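Local atomic coordinates of putative carbohydrate binding protein (PDB entry 3QEC), a protein that probably binds carbohydrates, binds heparin and suramin, and may take part in carbohydrate transport and biofilm formation. Residues N44-L49 with V88-T93; T108-S113 with T133-V138; D6-P11 with T53-A58. All blocks are in the same frame, centred on the assembly; numbering follows the deposited sequence.

Contact 1 (N44-L49 with V88-T93); sequences NTKVAL and VREATT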
loop_
_atom_site.group_PDB
_atom_site.type_symbol
_atom_site.label_atom_id
_atom_site.label_comp_id
_atom_site.label_asym_id
_atom_site.label_seq_id
_atom_site.Cartn_x
_atom_site.Cartn_y
_atom_site.Cartn_z
ATOM N N ASN A 44 13.072 5.256 -2.820
ATOM C CA ASN A 44 12.447 6.587 -2.884
ATOM C C ASN A 44 10.978 6.497 -3.402
ATOM O O ASN A 44 10.524 7.327 -4.185
ATOM C CB ASN A 44 13.311 7.539 -3.725
ATOM C CG ASN A 44 13.000 9.007 -3.572
ATOM O OD1 ASN A 44 12.839 9.721 -4.568
ATOM N ND2 ASN A 44 12.947 9.505 -2.334
ATOM N N THR A 45 10.247 5.484 -2.912
ATOM C CA THR A 45 8.868 5.149 -3.272
ATOM C C THR A 45 7.937 5.447 -2.101
ATOM O O THR A 45 8.265 5.116 -0.959
ATOM C CB THR A 45 8.804 3.663 -3.695
ATOM O OG1 THR A 45 9.694 3.468 -4.797
ATOM C CG2 THR A 45 7.416 3.219 -4.098
ATOM N N LYS A 46 6.780 6.082 -2.395
ATOM C CA LYS A 46 5.779 6.426 -1.392
ATOM C C LYS A 46 5.016 5.180 -0.937
ATOM O O LYS A 46 4.666 4.323 -1.757
ATOM C CB LYS A 46 4.812 7.499 -1.914
ATOM C CG LYS A 46 5.415 8.893 -1.875
ATOM C CD LYS A 46 4.425 9.961 -2.311
ATOM C CE LYS A 46 5.057 11.332 -2.378
ATOM N NZ LYS A 46 4.076 12.377 -2.776
ATOM N N VAL A 47 4.804 5.075 0.386
ATOM C CA VAL A 47 4.081 3.993 1.080
ATOM C C VAL A 47 2.942 4.643 1.881
ATOM O O VAL A 47 3.178 5.612 2.593
ATOM C CB VAL A 47 5.022 3.119 1.981
ATOM C CG1 VAL A 47 4.244 2.043 2.729
ATOM C CG2 VAL A 47 6.145 2.489 1.167
ATOM N N ALA A 48 1.721 4.141 1.727
ATOM C CA ALA A 48 0.529 4.644 2.415
ATOM C C ALA A 48 0.088 3.697 3.530
ATOM O O ALA A 48 0.138 2.471 3.372
ATOM C CB ALA A 48 -0.614 4.835 1.422
ATOM N N LEU A 49 -0.370 4.277 4.645
ATOM C CA LEU A 49 -0.891 3.529 5.791
ATOM C C LEU A 49 -2.214 4.182 6.207
ATOM O O LEU A 49 -2.228 5.368 6.544
ATOM C CB LEU A 49 0.150 3.520 6.930
ATOM C CG LEU A 49 -0.246 2.841 8.226
ATOM C CD1 LEU A 49 0.053 1.367 8.169
ATOM C CD2 LEU A 49 0.476 3.470 9.385
ATOM N N VAL A 88 -5.071 9.171 5.985
ATOM C CA VAL A 88 -3.936 8.533 5.322
ATOM C C VAL A 88 -2.631 9.097 5.845
ATOM O O VAL A 88 -2.434 10.308 5.833
ATOM C CB VAL A 88 -4.024 8.660 3.769
ATOM C CG1 VAL A 88 -2.822 8.013 3.082
ATOM C CG2 VAL A 88 -5.323 8.054 3.242
ATOM N N ARG A 89 -1.736 8.204 6.292
ATOM C CA ARG A 89 -0.374 8.511 6.730
ATOM C C ARG A 89 0.561 8.045 5.624
ATOM O O ARG A 89 0.233 7.102 4.903
ATOM C CB ARG A 89 -0.052 7.855 8.075
ATOM C CG ARG A 89 -0.638 8.600 9.245
ATOM C CD ARG A 89 -0.622 7.743 10.486
ATOM N NE ARG A 89 -1.073 8.482 11.664
ATOM C CZ ARG A 89 -2.313 8.437 12.130
ATOM N NH1 ARG A 89 -3.229 7.693 11.524
ATOM N NH2 ARG A 89 -2.648 9.139 13.207
ATOM N N GLU A 90 1.705 8.701 5.469
ATOM C CA GLU A 90 2.605 8.422 4.361
ATOM C C GLU A 90 4.079 8.438 4.762
ATOM O O GLU A 90 4.490 9.243 5.592
ATOM C CB GLU A 90 2.361 9.504 3.304
ATOM C CG GLU A 90 2.794 9.173 1.896
ATOM C CD GLU A 90 2.417 10.286 0.942
ATOM O OE1 GLU A 90 1.237 10.315 0.520
ATOM O OE2 GLU A 90 3.270 11.169 0.682
ATOM N N ALA A 91 4.868 7.559 4.140
ATOM C CA ALA A 91 6.313 7.461 4.301
ATOM C C ALA A 91 6.950 7.194 2.953
ATOM O O ALA A 91 6.325 6.566 2.107
ATOM C CB ALA A 91 6.666 6.350 5.276
ATOM N N THR A 92 8.178 7.678 2.746
ATOM C CA THR A 92 8.970 7.434 1.541
ATOM C C THR A 92 10.101 6.468 1.915
ATOM O O THR A 92 10.793 6.703 2.915
ATOM C CB THR A 92 9.512 8.768 0.955
ATOM O OG1 THR A 92 8.419 9.610 0.602
ATOM C CG2 THR A 92 10.398 8.562 -0.262
ATOM N N THR A 93 10.294 5.393 1.117
ATOM C CA THR A 93 11.365 4.423 1.349
ATOM C C THR A 93 12.711 5.076 1.064
ATOM O O THR A 93 12.765 6.034 0.291
ATOM C CB THR A 93 11.184 3.162 0.493
ATOM O OG1 THR A 93 11.330 3.506 -0.880
ATOM C CG2 THR A 93 9.847 2.431 0.742
HETATM O O HOH W 1 -3.409 6.212 9.069
#

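Contact 2 (T108-S113 with T133-V138); sequences TYYISS and TKLVTV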
loop_
_atom_site.group_PDB
_atom_site.type_symbol
_atom_site.label_atom_id
_atom_site.label_comp_id
_atom_site.label_asym_id
_atom_site.label_seq_id
_atom_site.Cartn_x
_atom_site.Cartn_y
_atom_site.Cartn_z
ATOM N N THR A 108 -6.349 -1.305 13.078
ATOM C CA THR A 108 -6.078 -2.204 11.951
ATOM C C THR A 108 -5.950 -1.367 10.690
ATOM O O THR A 108 -6.764 -0.476 10.455
ATOM C CB THR A 108 -7.118 -3.324 11.858
ATOM O OG1 THR A 108 -7.331 -3.843 13.184
ATOM C CG2 THR A 108 -6.648 -4.467 10.933
ATOM N N TYR A 109 -4.898 -1.634 9.906
ATOM C CA TYR A 109 -4.558 -0.823 8.739
ATOM C C TYR A 109 -4.271 -1.600 7.481
ATOM O O TYR A 109 -3.921 -2.786 7.528
ATOM C CB TYR A 109 -3.265 -0.013 9.043
ATOM C CG TYR A 109 -3.337 0.899 10.249
ATOM C CD1 TYR A 109 -3.094 0.415 11.530
ATOM C CD2 TYR A 109 -3.607 2.259 10.106
ATOM C CE1 TYR A 109 -3.174 1.246 12.643
ATOM C CE2 TYR A 109 -3.683 3.102 11.212
ATOM C CZ TYR A 109 -3.480 2.587 12.479
ATOM O OH TYR A 109 -3.559 3.405 13.570
ATOM N N TYR A 110 -4.349 -0.887 6.349
ATOM C CA TYR A 110 -3.863 -1.298 5.038
ATOM C C TYR A 110 -2.567 -0.561 4.852
ATOM O O TYR A 110 -2.521 0.651 5.077
ATOM C CB TYR A 110 -4.841 -0.989 3.874
ATOM C CG TYR A 110 -5.991 -1.961 3.751
ATOM C CD1 TYR A 110 -5.767 -3.314 3.506
ATOM C CD2 TYR A 110 -7.309 -1.533 3.884
ATOM C CE1 TYR A 110 -6.824 -4.220 3.439
ATOM C CE2 TYR A 110 -8.371 -2.437 3.847
ATOM C CZ TYR A 110 -8.127 -3.773 3.598
ATOM O OH TYR A 110 -9.181 -4.653 3.530
ATOM N N ILE A 111 -1.499 -1.282 4.531
ATOM C CA ILE A 111 -0.191 -0.689 4.220
ATOM C C ILE A 111 -0.007 -1.010 2.715
ATOM O O ILE A 111 -0.166 -2.166 2.311
ATOM C CB ILE A 111 0.932 -1.136 5.192
ATOM C CG1 ILE A 111 2.227 -0.309 5.001
ATOM C CG2 ILE A 111 1.151 -2.673 5.217
ATOM C CD1 ILE A 111 3.207 -0.412 6.195
ATOM N N SER A 112 0.130 0.028 1.882
ATOM C CA SER A 112 0.089 -0.108 0.430
ATOM C C SER A 112 1.109 0.761 -0.310
ATOM O O SER A 112 1.355 1.905 0.080
ATOM C CB SER A 112 -1.314 0.271 -0.060
ATOM O OG SER A 112 -1.534 -0.079 -1.418
ATOM N N SER A 113 1.637 0.228 -1.431
ATOM C CA SER A 113 2.599 0.909 -2.302
ATOM C C SER A 113 2.449 0.469 -3.769
ATOM O O SER A 113 1.733 -0.495 -4.063
ATOM C CB SER A 113 4.027 0.654 -1.830
ATOM O OG SER A 113 4.918 1.605 -2.393
ATOM N N THR A 133 -0.399 -4.578 -1.416
ATOM C CA THR A 133 -1.157 -4.146 -0.236
ATOM C C THR A 133 -1.274 -5.295 0.767
ATOM O O THR A 133 -1.653 -6.409 0.395
ATOM C CB THR A 133 -2.553 -3.647 -0.688
ATOM O OG1 THR A 133 -2.397 -2.618 -1.675
ATOM C CG2 THR A 133 -3.432 -3.168 0.459
ATOM N N LYS A 134 -0.974 -5.005 2.047
ATOM C CA LYS A 134 -1.069 -5.961 3.158
ATOM C C LYS A 134 -1.843 -5.351 4.332
ATOM O O LYS A 134 -1.979 -4.115 4.420
ATOM C CB LYS A 134 0.347 -6.382 3.629
ATOM C CG LYS A 134 1.160 -7.196 2.615
ATOM C CD LYS A 134 0.753 -8.665 2.597
ATOM C CE LYS A 134 1.411 -9.431 1.488
ATOM N NZ LYS A 134 1.086 -10.870 1.578
ATOM N N LEU A 135 -2.333 -6.214 5.241
ATOM C CA LEU A 135 -2.985 -5.806 6.483
ATOM C C LEU A 135 -1.949 -5.756 7.616
ATOM O O LEU A 135 -1.156 -6.704 7.753
ATOM C CB LEU A 135 -4.112 -6.790 6.873
ATOM C CG LEU A 135 -5.492 -6.681 6.186
ATOM C CD1 LEU A 135 -6.270 -7.994 6.323
ATOM C CD2 LEU A 135 -6.337 -5.519 6.770
ATOM N N VAL A 136 -1.987 -4.695 8.472
ATOM C CA VAL A 136 -1.113 -4.625 9.665
ATOM C C VAL A 136 -1.985 -4.226 10.884
ATOM O O VAL A 136 -2.764 -3.277 10.808
ATOM C CB VAL A 136 0.173 -3.742 9.505
ATOM C CG1 VAL A 136 -0.136 -2.348 8.977
ATOM C CG2 VAL A 136 0.991 -3.679 10.795
ATOM N N THR A 137 -1.868 -4.981 11.979
ATOM C CA THR A 137 -2.577 -4.754 13.240
ATOM C C THR A 137 -1.621 -4.121 14.265
ATOM O O THR A 137 -0.463 -4.534 14.384
ATOM C CB THR A 137 -3.184 -6.074 13.772
ATOM O OG1 THR A 137 -4.084 -6.593 12.798
ATOM C CG2 THR A 137 -3.962 -5.871 15.036
ATOM N N VAL A 138 -2.114 -3.119 15.008
ATOM C CA VAL A 138 -1.308 -2.427 16.013
ATOM C C VAL A 138 -2.081 -2.416 17.326
ATOM O O VAL A 138 -3.189 -1.888 17.357
ATOM C CB VAL A 138 -0.892 -0.998 15.547
ATOM C CG1 VAL A 138 0.023 -0.318 16.574
ATOM C CG2 VAL A 138 -0.218 -1.045 14.166
#

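Contact 3 (D6-P11 with T53-A58); sequences DLPDFP and TSYMKA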
loop_
_atom_site.group_PDB
_atom_site.type_symbol
_atom_site.label_atom_id
_atom_site.label_comp_id
_atom_site.label_asym_id
_atom_site.label_seq_id
_atom_site.Cartn_x
_atom_site.Cartn_y
_atom_site.Cartn_z
ATOM N N ASP A 6 -19.161 -1.009 -8.187
ATOM C CA ASP A 6 -18.104 -0.085 -7.758
ATOM C C ASP A 6 -17.888 -0.132 -6.207
ATOM O O ASP A 6 -17.828 -1.233 -5.629
ATOM C CB ASP A 6 -18.357 1.364 -8.268
ATOM C CG ASP A 6 -19.802 1.872 -8.280
ATOM O OD1 ASP A 6 -20.673 1.224 -7.652
ATOM O OD2 ASP A 6 -20.055 2.930 -8.905
ATOM N N LEU A 7 -17.727 1.047 -5.549
ATOM C CA LEU A 7 -17.430 1.128 -4.113
ATOM C C LEU A 7 -18.660 1.359 -3.254
ATOM O O LEU A 7 -19.569 2.075 -3.685
ATOM C CB LEU A 7 -16.421 2.258 -3.823
ATOM C CG LEU A 7 -15.040 2.142 -4.438
ATOM C CD1 LEU A 7 -14.249 3.365 -4.148
ATOM C CD2 LEU A 7 -14.308 0.919 -3.942
ATOM N N PRO A 8 -18.669 0.856 -1.991
ATOM C CA PRO A 8 -19.814 1.136 -1.106
ATOM C C PRO A 8 -19.840 2.603 -0.664
ATOM O O PRO A 8 -18.868 3.329 -0.897
ATOM C CB PRO A 8 -19.573 0.201 0.082
ATOM C CG PRO A 8 -18.126 -0.037 0.099
ATOM C CD PRO A 8 -17.659 0.015 -1.312
ATOM N N ASP A 9 -20.941 3.048 -0.040
ATOM C CA ASP A 9 -21.016 4.413 0.492
ATOM C C ASP A 9 -19.941 4.593 1.571
ATOM O O ASP A 9 -19.643 3.636 2.303
ATOM C CB ASP A 9 -22.411 4.706 1.080
ATOM C CG ASP A 9 -23.572 4.731 0.099
ATOM O OD1 ASP A 9 -23.349 5.081 -1.094
ATOM O OD2 ASP A 9 -24.718 4.475 0.535
ATOM N N PHE A 10 -19.336 5.792 1.646
ATOM C CA PHE A 10 -18.311 6.107 2.644
ATOM C C PHE A 10 -18.867 5.838 4.066
ATOM O O PHE A 10 -19.887 6.426 4.429
ATOM C CB PHE A 10 -17.820 7.561 2.489
ATOM C CG PHE A 10 -16.661 7.914 3.393
ATOM C CD1 PHE A 10 -15.361 7.559 3.055
ATOM C CD2 PHE A 10 -16.871 8.606 4.581
ATOM C CE1 PHE A 10 -14.295 7.897 3.881
ATOM C CE2 PHE A 10 -15.805 8.942 5.408
ATOM C CZ PHE A 10 -14.524 8.594 5.050
ATOM N N PRO A 11 -18.259 4.889 4.832
ATOM C CA PRO A 11 -18.798 4.542 6.163
ATOM C C PRO A 11 -18.244 5.425 7.287
ATOM O O PRO A 11 -17.208 5.119 7.889
ATOM C CB PRO A 11 -18.363 3.081 6.331
ATOM C CG PRO A 11 -17.135 2.939 5.480
ATOM C CD PRO A 11 -17.066 4.077 4.514
ATOM N N THR A 53 -10.918 -0.256 6.458
ATOM C CA THR A 53 -12.381 -0.142 6.459
ATOM C C THR A 53 -13.014 -0.977 5.353
ATOM O O THR A 53 -12.325 -1.413 4.419
ATOM C CB THR A 53 -12.808 1.337 6.327
ATOM O OG1 THR A 53 -12.339 1.869 5.088
ATOM C CG2 THR A 53 -12.347 2.198 7.508
ATOM N N SER A 54 -14.346 -1.185 5.444
ATOM C CA SER A 54 -15.105 -1.939 4.442
ATOM C C SER A 54 -15.030 -1.236 3.057
ATOM O O SER A 54 -15.059 -1.903 2.022
ATOM C CB SER A 54 -16.549 -2.124 4.894
ATOM O OG SER A 54 -17.242 -0.889 4.956
ATOM N N TYR A 55 -14.869 0.106 3.075
ATOM C CA TYR A 55 -14.718 1.010 1.929
ATOM C C TYR A 55 -13.412 0.686 1.164
ATOM O O TYR A 55 -13.470 0.388 -0.029
ATOM C CB TYR A 55 -14.735 2.490 2.426
ATOM C CG TYR A 55 -14.718 3.543 1.336
ATOM C CD1 TYR A 55 -15.819 3.733 0.501
ATOM C CD2 TYR A 55 -13.617 4.379 1.161
ATOM C CE1 TYR A 55 -15.809 4.708 -0.502
ATOM C CE2 TYR A 55 -13.583 5.335 0.143
ATOM C CZ TYR A 55 -14.682 5.501 -0.684
ATOM O OH TYR A 55 -14.658 6.458 -1.673
HETATM N N MSE A 56 -12.247 0.704 1.862
HETATM C CA MSE A 56 -10.944 0.426 1.237
HETATM C C MSE A 56 -10.719 -1.089 0.956
HETATM O O MSE A 56 -9.936 -1.415 0.059
HETATM C CB MSE A 56 -9.796 1.021 2.050
HETATM C CG MSE A 56 -9.793 2.567 2.032
HETATM SE SE MSE A 56 -10.032 3.339 0.247
HETATM C CE MSE A 56 -8.243 3.012 -0.470
ATOM N N LYS A 57 -11.432 -1.996 1.656
ATOM C CA LYS A 57 -11.374 -3.443 1.392
ATOM C C LYS A 57 -11.845 -3.703 -0.043
ATOM O O LYS A 57 -11.215 -4.472 -0.778
ATOM C CB LYS A 57 -12.245 -4.216 2.405
ATOM C CG LYS A 57 -12.331 -5.728 2.157
ATOM C CD LYS A 57 -13.203 -6.412 3.189
ATOM C CE LYS A 57 -13.291 -7.898 2.985
ATOM N NZ LYS A 57 -13.985 -8.563 4.127
ATOM N N ALA A 58 -12.955 -3.029 -0.435
ATOM C CA ALA A 58 -13.549 -3.096 -1.776
ATOM C C ALA A 58 -12.584 -2.501 -2.829
ATOM O O ALA A 58 -12.430 -3.068 -3.917
ATOM C CB ALA A 58 -14.876 -2.356 -1.786
#

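Contact 1 (N44-L49 with V88-T93)
V88 meets A48 through its CG1 methyl, 4.2 Å from A48 CB, at the start of the antiparallel pairing between strands 46-51 and 89-92. Next, R89 forms a hydrogen-bonded pair with L49, its N reaching L49 O at 2.9 Å and its carbonyl accepting from L49 N. The arginine chain runs extended from CG to NE, and a water lying in the guanidinium plane bridges NH1 back to L49 O. E90, opposite A48, sends its carboxylate across to K46. OE2 lies 3.4 Å from K46 CD and 3.8 Å from NZ, a long salt bridge in which the aliphatic chain is also touched. A91 and V47 repeat the two-bond pairing, with V47 N 2.7 Å from A91 O. T92 rests its CG2 beside the amide of N44, 3.4 Å from ND2. T93 closes the series: its N donates to T45 O, and its OG1, between backbone N and carbonyl carbon (chi1 66°), accepts from T45 N at 3.0 Å while also hydrogen-bonding G42 O. Backbone bonding thus fixes the register of this outermost strand of the sheet, and a threonine hydroxyl takes over as acceptor where the regular ladder ends.

Contact 2 (T108-S113 with T133-V138)
Y109 and V136, like I111 and K134, are hydrogen-bonded pairs of the antiparallel beta hairpin formed by strands 107-120 and 125-138, the latter outermost in its four-stranded sheet. Four backbone bonds hold this part of the ladder, among them Y109 N to V136 O at 2.8 Å and the nearly straight I111 N to K134 O (173°). Between the two, the non-hydrogen-bonded pair Y110-L135 adds CA-H...O contacts, as from L135 CA to Y109 O at 3.3 Å.

Apolar contacts divide between the two faces. On the face of Y109, I111 and V136, the CG1 methyl of V136 touches both neighbours, 3.9 Å from Y109 CB and 4.0 Å from I111 CG2. Farther along, V138 CG2 approaches Y109 CE1. This side joins the interior, where I104 and L49 pack on the Y109 side chain and its hydroxyl bonds to P105 O. On the other face, Y110 and L135 run alongside each other in the same direction, Y110 CE1 against L135 CD2 at 3.6 Å, while T133 CG2 reaches Y110 CD1 obliquely. Helix 54-63 packs on this face at Y110, S112 and T133, with Y60 meeting the Y110 ring.

The polar contact between side chains is that of two hydroxyls: S112 OG, anti to its backbone N (chi1 -168°), lies 2.7 Å from T133 OG1, itself hydrogen-bonded to G64 O.

Contact 3 (D6-P11 with T53-A58)
An extended N-terminal arm packs on the first turn of helix 54-63, with the Y55 ring wedged among L7, P8, F10 and P11. Y55 CG stands anti to the backbone N (chi1 -174°), and the ring beyond it meets the arm on several sides. F10 makes an edge-to-face (T-shaped) aromatic pair: its edge is turned to one face of Y55, the centroids are 5.5 Å apart and the planes stand at 77°. The leading atom is F10 CD1, placed over the rim of that face. P8 O lies in the plane of the Y55 ring at its edge, 3.4 Å from CE1, where the carbonyl faces the ring's C-H groups.

The helix begins at T53, its N-cap residue, whose OG1 accepts a weak capping bond from the backbone N of M56 (a selenomethionine); the same hydroxyl is hydrogen-bonded to Y15 OH of helix 12-16. P11 is itself an N-cap residue, directly before helix 12-16, and its CD sits 3.5 Å from Y55 CB. One helix start is thereby laid against another.

Toward the N terminus of the arm the contacts are carried by aliphatic groups of L7 and P8. P8 CD touches A58 CB at 3.7 Å, and L7 splits its methyls: CD2 goes to the same A58 CB, whereas CD1 comes 4.0 Å from Y55 OH. That hydroxyl is hydrogen-bonded to the backbone N of D81.

From the N terminus, the arm 6-11 leads through helix 12-16 and the first strands to 44-49, then to 53-58, where contact 3 closes its loop. Contact 1 opens at 44-49, inside that loop, and closes only at 88-93, beyond helix 54-63, so contacts 1 and 3 cross. Contact 2 follows both in series as a hairpin. Strands 46-51 and 107-120 are neighbours, which places contacts 1 and 2 in one four-stranded antiparallel sheet, joined where A48 N meets S112 O and K46 O meets S113 OG. Contact 3 sits over this sheet: K57 CA rests against Y110 OH, tying the helix, and through it the arm, to the hairpin.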